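YuaD protein (Bacillus subtilis, PDB 1ORU) is of unknown function but contains a MOSC domain and may bind molybdenum and pyridoxal phosphate. Local coordinates at residues A[15-20]-A[24-29]; A[82-87]-A[147-152]. All coordinates share one frame; numbering follows the deposited sequence. Where two conformers were deposited one is given.

Contact 1 of 2, residues A[15-20]-A[24-29]; sequences LYIADT and VTKQMD
The phenol ring of Tyr16 lies against the Thr25–Gln27 backbone. The carbonyl carbon of Lys26 sits at its edge, near the ring plane, while Gln27 CA and Thr25 OG1 approach obliquely; CD1 of the ring is 3.5 Å from Gln27 CA. The Gln27 side chain runs outward past CE1, touching with CB and CG, and its amide plane is turned 34° from the ring. At the root of the tyrosine, Thr25 OG1 meets Tyr16 CB at 3.3 Å, the two side chains crossing nearly at right angles. Cut back to an alanine, this residue would probably leave Gln27 CB and CG without their ring partner and open a gap beside Pro91 and Glu92, which the tyrosine also touches. The backbones pair as an antiparallel beta hairpin: Ile17 N donates to Lys26 O (3.0 Å) and Lys26 N to Ile17 O (2.9 Å), while Met28 N reaches Leu15 O at 2.9 Å. Beyond that last bond a water separates the strands, accepting from Leu15 N and Gln27 NE2 and donating to Met28 O. On the face opposite Tyr16, Ile17 CG2 packs on CG of selenomethionine Met28 (3.7 Å). Lys26, bent at chi3 (60°), brings NZ to 3.5 Å from Asp19 OD1, a rather long salt bridge at the exposed turn. Thr25 OG1 bonds to Ala96 O. Strand 5-17 pairs antiparallel with both 26-28 and 98-101, the Tyr16 backbone bonding to Asn97 just ahead of the latter; Leu31 of strand 30-33 touches Leu15 and Ile17.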
ATOM      1  N   LEU A  15      11.652  -2.936  19.924  1.00 13.00           N
ATOM      2  CA  LEU A  15      10.858  -3.908  19.176  1.00 14.13           C
ATOM      3  C   LEU A  15       9.874  -4.499  20.182  1.00 15.42           C
ATOM      4  O   LEU A  15      10.234  -4.726  21.345  1.00 17.07           O
ATOM      5  CB  LEU A  15      11.756  -5.007  18.610  1.00 14.36           C
ATOM      6  CG  LEU A  15      12.895  -4.548  17.697  1.00 13.87           C
ATOM      7  CD1 LEU A  15      13.713  -5.765  17.277  1.00 15.22           C
ATOM      8  CD2 LEU A  15      12.336  -3.815  16.471  1.00 12.82           C
ATOM      9  N   TYR A  16       8.641  -4.753  19.750  1.00 13.40           N
ATOM     10  CA  TYR A  16       7.620  -5.274  20.658  1.00 14.05           C
ATOM     11  C   TYR A  16       6.654  -6.224  19.958  1.00 15.63           C
ATOM     12  O   TYR A  16       6.413  -6.110  18.755  1.00 15.05           O
ATOM     13  CB  TYR A  16       6.805  -4.116  21.241  1.00 13.92           C
ATOM     14  CG  TYR A  16       7.611  -2.894  21.616  1.00 13.00           C
ATOM     15  CD1 TYR A  16       7.981  -2.654  22.937  1.00 13.89           C
ATOM     16  CD2 TYR A  16       7.982  -1.963  20.646  1.00 14.00           C
ATOM     17  CE1 TYR A  16       8.701  -1.510  23.282  1.00 15.67           C
ATOM     18  CE2 TYR A  16       8.699  -0.820  20.978  1.00 14.44           C
ATOM     19  CZ  TYR A  16       9.055  -0.597  22.293  1.00 17.36           C
ATOM     20  OH  TYR A  16       9.759   0.540  22.620  1.00 17.90           O
ATOM     21  N   ILE A  17       6.075  -7.144  20.721  1.00 15.26           N
ATOM     22  CA  ILE A  17       5.131  -8.092  20.154  1.00 16.42           C
ATOM     23  C   ILE A  17       3.866  -8.187  20.998  1.00 17.77           C
ATOM     24  O   ILE A  17       3.907  -8.004  22.217  1.00 17.48           O
ATOM     25  CB  ILE A  17       5.750  -9.502  20.051  1.00 17.13           C
ATOM     26  CG1 ILE A  17       4.843 -10.413  19.222  1.00 18.55           C
ATOM     27  CG2 ILE A  17       5.940 -10.089  21.446  1.00 19.27           C
ATOM     28  CD1 ILE A  17       5.418 -11.797  18.981  1.00 20.44           C
ATOM     29  N   ALA A  18       2.743  -8.455  20.337  1.00 18.86           N
ATOM     30  CA  ALA A  18       1.458  -8.625  21.011  1.00 19.56           C
ATOM     31  C   ALA A  18       1.235 -10.132  20.953  1.00 20.85           C
ATOM     32  O   ALA A  18       0.662 -10.640  19.991  1.00 20.53           O
ATOM     33  CB  ALA A  18       0.357  -7.890  20.249  1.00 20.88           C
ATOM     34  N   ASP A  19       1.706 -10.846  21.974  1.00 20.96           N
ATOM     35  CA  ASP A  19       1.595 -12.302  21.998  1.00 23.14           C
ATOM     36  C   ASP A  19       0.298 -12.854  22.580  1.00 21.47           C
ATOM     37  O   ASP A  19       0.108 -14.070  22.641  1.00 22.69           O
ATOM     38  CB  ASP A  19       2.801 -12.906  22.730  1.00 25.71           C
ATOM     39  CG  ASP A  19       2.890 -12.466  24.179  1.00 28.80           C
ATOM     40  OD1 ASP A  19       2.872 -11.245  24.443  1.00 29.59           O
ATOM     41  OD2 ASP A  19       2.986 -13.349  25.055  1.00 32.71           O
ATOM     42  N   THR A  20      -0.590 -11.964  23.007  1.00 21.44           N
ATOM     43  CA  THR A  20      -1.882 -12.375  23.547  1.00 21.72           C
ATOM     44  C   THR A  20      -2.964 -11.576  22.833  1.00 23.77           C
ATOM     45  O   THR A  20      -2.697 -10.927  21.816  1.00 22.47           O
ATOM     46  CB  THR A  20      -1.983 -12.107  25.066  1.00 21.03           C
ATOM     47  OG1 THR A  20      -2.000 -10.693  25.315  1.00 18.79           O
ATOM     48  CG2 THR A  20      -0.803 -12.723  25.783  1.00 21.05           C
ATOM     49  N   VAL A  24      -1.663  -4.187  23.794  1.00 21.79           N
ATOM     50  CA  VAL A  24      -0.517  -3.554  24.434  1.00 20.63           C
ATOM     51  C   VAL A  24       0.616  -4.560  24.263  1.00 21.07           C
ATOM     52  O   VAL A  24       0.549  -5.690  24.751  1.00 21.08           O
ATOM     53  CB  VAL A  24      -0.782  -3.272  25.927  1.00 19.91           C
ATOM     54  CG1 VAL A  24       0.494  -2.819  26.616  1.00 19.03           C
ATOM     55  CG2 VAL A  24      -1.848  -2.196  26.052  1.00 21.14           C
ATOM     56  N   THR A  25       1.648  -4.144  23.541  1.00 19.70           N
ATOM     57  CA  THR A  25       2.776  -5.009  23.239  1.00 18.90           C
ATOM     58  C   THR A  25       3.825  -5.083  24.343  1.00 19.77           C
ATOM     59  O   THR A  25       3.816  -4.271  25.274  1.00 17.26           O
ATOM     60  CB  THR A  25       3.436  -4.543  21.931  1.00 18.07           C
ATOM     61  OG1 THR A  25       3.792  -3.158  22.042  1.00 15.66           O
ATOM     62  CG2 THR A  25       2.460  -4.698  20.772  1.00 16.54           C
ATOM     63  N   LYS A  26       4.713  -6.073  24.242  1.00 19.07           N
ATOM     64  CA  LYS A  26       5.787  -6.236  25.218  1.00 20.07           C
ATOM     65  C   LYS A  26       7.127  -6.262  24.492  1.00 18.63           C
ATOM     66  O   LYS A  26       7.270  -6.889  23.438  1.00 17.78           O
ATOM     67  CB  LYS A  26       5.596  -7.503  26.062  1.00 23.82           C
ATOM     68  CG  LYS A  26       5.543  -8.801  25.297  1.00 28.71           C
ATOM     69  CD  LYS A  26       5.318  -9.968  26.251  1.00 32.63           C
ATOM     70  CE  LYS A  26       4.011  -9.816  27.020  1.00 32.83           C
ATOM     71  NZ  LYS A  26       3.728 -10.995  27.878  1.00 35.99           N
ATOM     72  N   GLN A  27       8.105  -5.568  25.060  1.00 18.69           N
ATOM     73  CA  GLN A  27       9.415  -5.460  24.443  1.00 18.49           C
ATOM     74  C   GLN A  27      10.169  -6.776  24.288  1.00 19.30           C
ATOM     75  O   GLN A  27      10.142  -7.644  25.170  1.00 18.02           O
ATOM     76  CB  GLN A  27      10.264  -4.437  25.204  1.00 21.42           C
ATOM     77  CG  GLN A  27      11.529  -4.026  24.468  1.00 23.83           C
ATOM     78  CD  GLN A  27      12.151  -2.758  25.026  1.00 26.58           C
ATOM     79  OE1 GLN A  27      11.829  -2.329  26.138  1.00 28.35           O
ATOM     80  NE2 GLN A  27      13.054  -2.158  24.260  1.00 25.22           N
HETATM   81  N   MSE A  28      10.829  -6.909  23.142  1.00 19.17           N
HETATM   82  CA  MSE A  28      11.607  -8.088  22.791  1.00 19.98           C
HETATM   83  C   MSE A  28      12.979  -7.630  22.316  1.00 20.30           C
HETATM   84  O   MSE A  28      13.135  -6.502  21.843  1.00 19.08           O
HETATM   85  CB  MSE A  28      10.935  -8.844  21.638  1.00 21.93           C
HETATM   86  CG  MSE A  28       9.536  -9.350  21.917  1.00 24.47           C
HETATM   87 SE   MSE A  28       9.528 -10.792  23.199  0.93 33.47          SE
HETATM   88  CE  MSE A  28      10.185 -12.213  22.065  1.00 30.03           C
ATOM     89  N   ASP A  29      13.967  -8.510  22.429  0.50 20.03           N
ATOM     90  CA  ASP A  29      15.316  -8.180  21.991  0.50 21.23           C
ATOM     91  C   ASP A  29      15.412  -8.418  20.488  0.50 19.86           C
ATOM     92  O   ASP A  29      16.264  -7.849  19.810  0.48 19.08           O
ATOM     93  CB  ASP A  29      16.339  -9.062  22.709  0.47 24.57           C
ATOM     94  CG  ASP A  29      16.268 -10.512  22.270  0.50 26.90           C
ATOM     95  OD1 ASP A  29      15.176 -11.113  22.359  0.50 27.81           O
ATOM     96  OD2 ASP A  29      17.306 -11.053  21.835  0.39 29.92           O
TER
HETATM   97  O   HOH W   1      13.557  -3.931  21.877  1.00 16.96           O

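Contact 2 of 2, residues A[82-87]-A[147-152]; sequences LKMGVP and PKLASA
Selenomethionine Met84 reaches across to Leu149 with its terminal methyl, and these two residues bury the most surface here, 82 and 62 Å² respectively. CE stands 3.8 Å from Leu149 CB and also comes within 3.1 Å of Leu149 O, a close approach of a methyl to a carbonyl that marks tight packing at this point. The same methyl has Ala152 CB at 4.3 Å, one turn further along the helix, so it sits over the surface formed by Leu149 and Ala152. The shape of the side chain explains this reach: CG is anti to the carbonyl carbon and chi2 is extended (-179°), which carries SE well away from the backbone before the bend at chi3 (74°) turns CE onto the leucine. The contact joins the C-terminal end of helix 74-84 to the first turn of helix 149-156. The former closes in a Schellman motif, with Gly85 at positive phi (78°) and its N bonded to Leu82 O; the latter starts after Lys148 at the N-cap. Just past the motif, Val86 points toward the same partner, and its CG1 meets Leu149 CD1 at 3.8 Å, the two side chains sliding past each other in opposite directions. The other leucine branch, CD2, lies beside Met84, 4.0 Å from its O, so the two leucine methyls face different residues, CD1 Val86 and CD2 Met84. No hydrogen bond crosses between the segments. Ile139 of helix 133-142 touches Met84, and Tyr143 touches both Val86 and Leu149.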
ATOM      1  N   LEU A  82       3.511  15.737  25.335  1.00 27.92           N
ATOM      2  CA  LEU A  82       3.448  17.164  25.615  1.00 31.67           C
ATOM      3  C   LEU A  82       2.061  17.739  25.358  1.00 31.78           C
ATOM      4  O   LEU A  82       1.522  18.469  26.189  1.00 31.47           O
ATOM      5  CB  LEU A  82       4.472  17.925  24.771  1.00 34.65           C
ATOM      6  CG  LEU A  82       5.847  18.154  25.397  1.00 38.79           C
ATOM      7  CD1 LEU A  82       6.515  16.827  25.714  1.00 40.67           C
ATOM      8  CD2 LEU A  82       6.693  18.968  24.436  1.00 41.20           C
ATOM      9  N   LYS A  83       1.485  17.409  24.208  1.00 30.74           N
ATOM     10  CA  LYS A  83       0.165  17.914  23.856  1.00 30.60           C
ATOM     11  C   LYS A  83      -0.918  17.432  24.820  1.00 30.57           C
ATOM     12  O   LYS A  83      -1.898  18.134  25.059  1.00 31.69           O
ATOM     13  CB  LYS A  83      -0.178  17.518  22.416  1.00 29.24           C
ATOM     14  CG  LYS A  83       0.761  18.140  21.384  1.00 29.90           C
ATOM     15  CD  LYS A  83       0.511  17.624  19.971  1.00 31.40           C
ATOM     16  CE  LYS A  83      -0.846  18.043  19.432  1.00 34.53           C
ATOM     17  NZ  LYS A  83      -1.099  17.477  18.065  1.00 36.59           N
HETATM   18  N   MSE A  84      -0.737  16.244  25.387  1.00 29.89           N
HETATM   19  CA  MSE A  84      -1.715  15.705  26.323  1.00 28.40           C
HETATM   20  C   MSE A  84      -1.451  16.139  27.763  1.00 29.28           C
HETATM   21  O   MSE A  84      -2.297  15.956  28.642  1.00 29.91           O
HETATM   22  CB  MSE A  84      -1.723  14.184  26.259  1.00 27.76           C
HETATM   23  CG  MSE A  84      -2.281  13.621  24.963  1.00 26.19           C
HETATM   24 SE   MSE A  84      -2.266  11.722  25.014  0.94 26.64          SE
HETATM   25  CE  MSE A  84      -3.743  11.446  26.250  1.00 24.07           C
ATOM     26  N   GLY A  85      -0.272  16.701  28.005  1.00 28.97           N
ATOM     27  CA  GLY A  85       0.063  17.136  29.349  1.00 28.30           C
ATOM     28  C   GLY A  85       0.465  16.000  30.273  1.00 28.38           C
ATOM     29  O   GLY A  85       0.287  16.098  31.488  1.00 28.09           O
ATOM     30  N   VAL A  86       0.994  14.915  29.711  1.00 26.01           N
ATOM     31  CA  VAL A  86       1.438  13.782  30.517  1.00 26.18           C
ATOM     32  C   VAL A  86       2.952  13.621  30.374  1.00 26.65           C
ATOM     33  O   VAL A  86       3.525  13.972  29.343  1.00 26.07           O
ATOM     34  CB  VAL A  86       0.736  12.464  30.108  1.00 26.15           C
ATOM     35  CG1 VAL A  86      -0.762  12.571  30.361  1.00 26.02           C
ATOM     36  CG2 VAL A  86       1.019  12.150  28.648  1.00 26.19           C
ATOM     37  N   PRO A  87       3.615  13.083  31.411  1.00 26.42           N
ATOM     38  CA  PRO A  87       5.066  12.878  31.418  1.00 27.70           C
ATOM     39  C   PRO A  87       5.639  11.985  30.324  1.00 28.26           C
ATOM     40  O   PRO A  87       6.745  12.231  29.841  1.00 28.71           O
ATOM     41  CB  PRO A  87       5.326  12.325  32.818  1.00 27.66           C
ATOM     42  CG  PRO A  87       4.082  11.584  33.117  1.00 27.40           C
ATOM     43  CD  PRO A  87       3.009  12.524  32.631  1.00 28.27           C
ATOM     44  N   PRO A 147      -8.249  14.163  33.814  1.00 27.91           N
ATOM     45  CA  PRO A 147      -9.487  14.067  33.034  1.00 27.94           C
ATOM     46  C   PRO A 147      -9.439  14.024  31.508  1.00 26.35           C
ATOM     47  O   PRO A 147      -8.560  14.605  30.871  1.00 26.38           O
ATOM     48  CB  PRO A 147     -10.283  15.269  33.530  1.00 29.36           C
ATOM     49  CG  PRO A 147      -9.207  16.287  33.727  1.00 31.09           C
ATOM     50  CD  PRO A 147      -8.142  15.488  34.453  1.00 29.25           C
ATOM     51  N   LYS A 148     -10.423  13.325  30.950  1.00 27.24           N
ATOM     52  CA  LYS A 148     -10.624  13.179  29.510  1.00 27.76           C
ATOM     53  C   LYS A 148      -9.383  12.955  28.651  1.00 26.69           C
ATOM     54  O   LYS A 148      -9.244  13.563  27.585  1.00 24.54           O
ATOM     55  CB  LYS A 148     -11.383  14.402  28.988  1.00 31.14           C
ATOM     56  CG  LYS A 148     -12.671  14.688  29.741  1.00 35.08           C
ATOM     57  CD  LYS A 148     -13.393  15.893  29.166  1.00 38.99           C
ATOM     58  CE  LYS A 148     -14.695  16.165  29.905  1.00 42.43           C
ATOM     59  NZ  LYS A 148     -14.467  16.477  31.345  1.00 46.39           N
ATOM     60  N   LEU A 149      -8.491  12.073  29.090  1.00 25.23           N
ATOM     61  CA  LEU A 149      -7.287  11.823  28.309  1.00 24.65           C
ATOM     62  C   LEU A 149      -7.548  10.982  27.061  1.00 23.69           C
ATOM     63  O   LEU A 149      -6.851  11.135  26.065  1.00 24.36           O
ATOM     64  CB  LEU A 149      -6.205  11.157  29.169  1.00 22.62           C
ATOM     65  CG  LEU A 149      -5.560  12.032  30.249  1.00 21.97           C
ATOM     66  CD1 LEU A 149      -4.360  11.301  30.844  1.00 23.14           C
ATOM     67  CD2 LEU A 149      -5.119  13.357  29.651  1.00 21.45           C
ATOM     68  N   ALA A 150      -8.545  10.104  27.106  1.00 23.76           N
ATOM     69  CA  ALA A 150      -8.845   9.266  25.949  1.00 24.70           C
ATOM     70  C   ALA A 150      -9.197  10.114  24.734  1.00 25.24           C
ATOM     71  O   ALA A 150      -8.650   9.916  23.647  1.00 24.02           O
ATOM     72  CB  ALA A 150      -9.991   8.312  26.265  1.00 24.58           C
ATOM     73  N   SER A 151     -10.121  11.052  24.913  1.00 25.33           N
ATOM     74  CA  SER A 151     -10.514  11.915  23.812  1.00 26.67           C
ATOM     75  C   SER A 151      -9.361  12.853  23.474  1.00 26.50           C
ATOM     76  O   SER A 151      -9.192  13.254  22.321  1.00 28.67           O
ATOM     77  CB  SER A 151     -11.771  12.717  24.178  1.00 27.24           C
ATOM     78  OG  SER A 151     -11.558  13.516  25.326  1.00 28.81           O
ATOM     79  N   ALA A 152      -8.556  13.187  24.480  1.00 24.99           N
ATOM     80  CA  ALA A 152      -7.414  14.067  24.273  1.00 24.99           C
ATOM     81  C   ALA A 152      -6.401  13.405  23.342  1.00 24.61           C
ATOM     82  O   ALA A 152      -5.779  14.066  22.508  1.00 23.67           O
ATOM     83  CB  ALA A 152      -6.759  14.405  25.611  1.00 25.19           C
TER

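In the fold
Contacts 1 and 2 do not touch: their centres are 24 Å apart and their nearest atoms about 13 Å. Contact 1 is local along the chain, a hairpin closed over three residues, whereas contact 2 brings together segments separated by 59. Contact 1 is also the nearer to the middle of the chain, its centre 12 Å from the chain centre against 20 Å. The mixed sheet connects them indirectly. Strand 5-17 pairs with 98-101, which runs parallel to 69-73, and that strand leads into helix 74-84 of contact 2. Neither segment pair touches the second subunit.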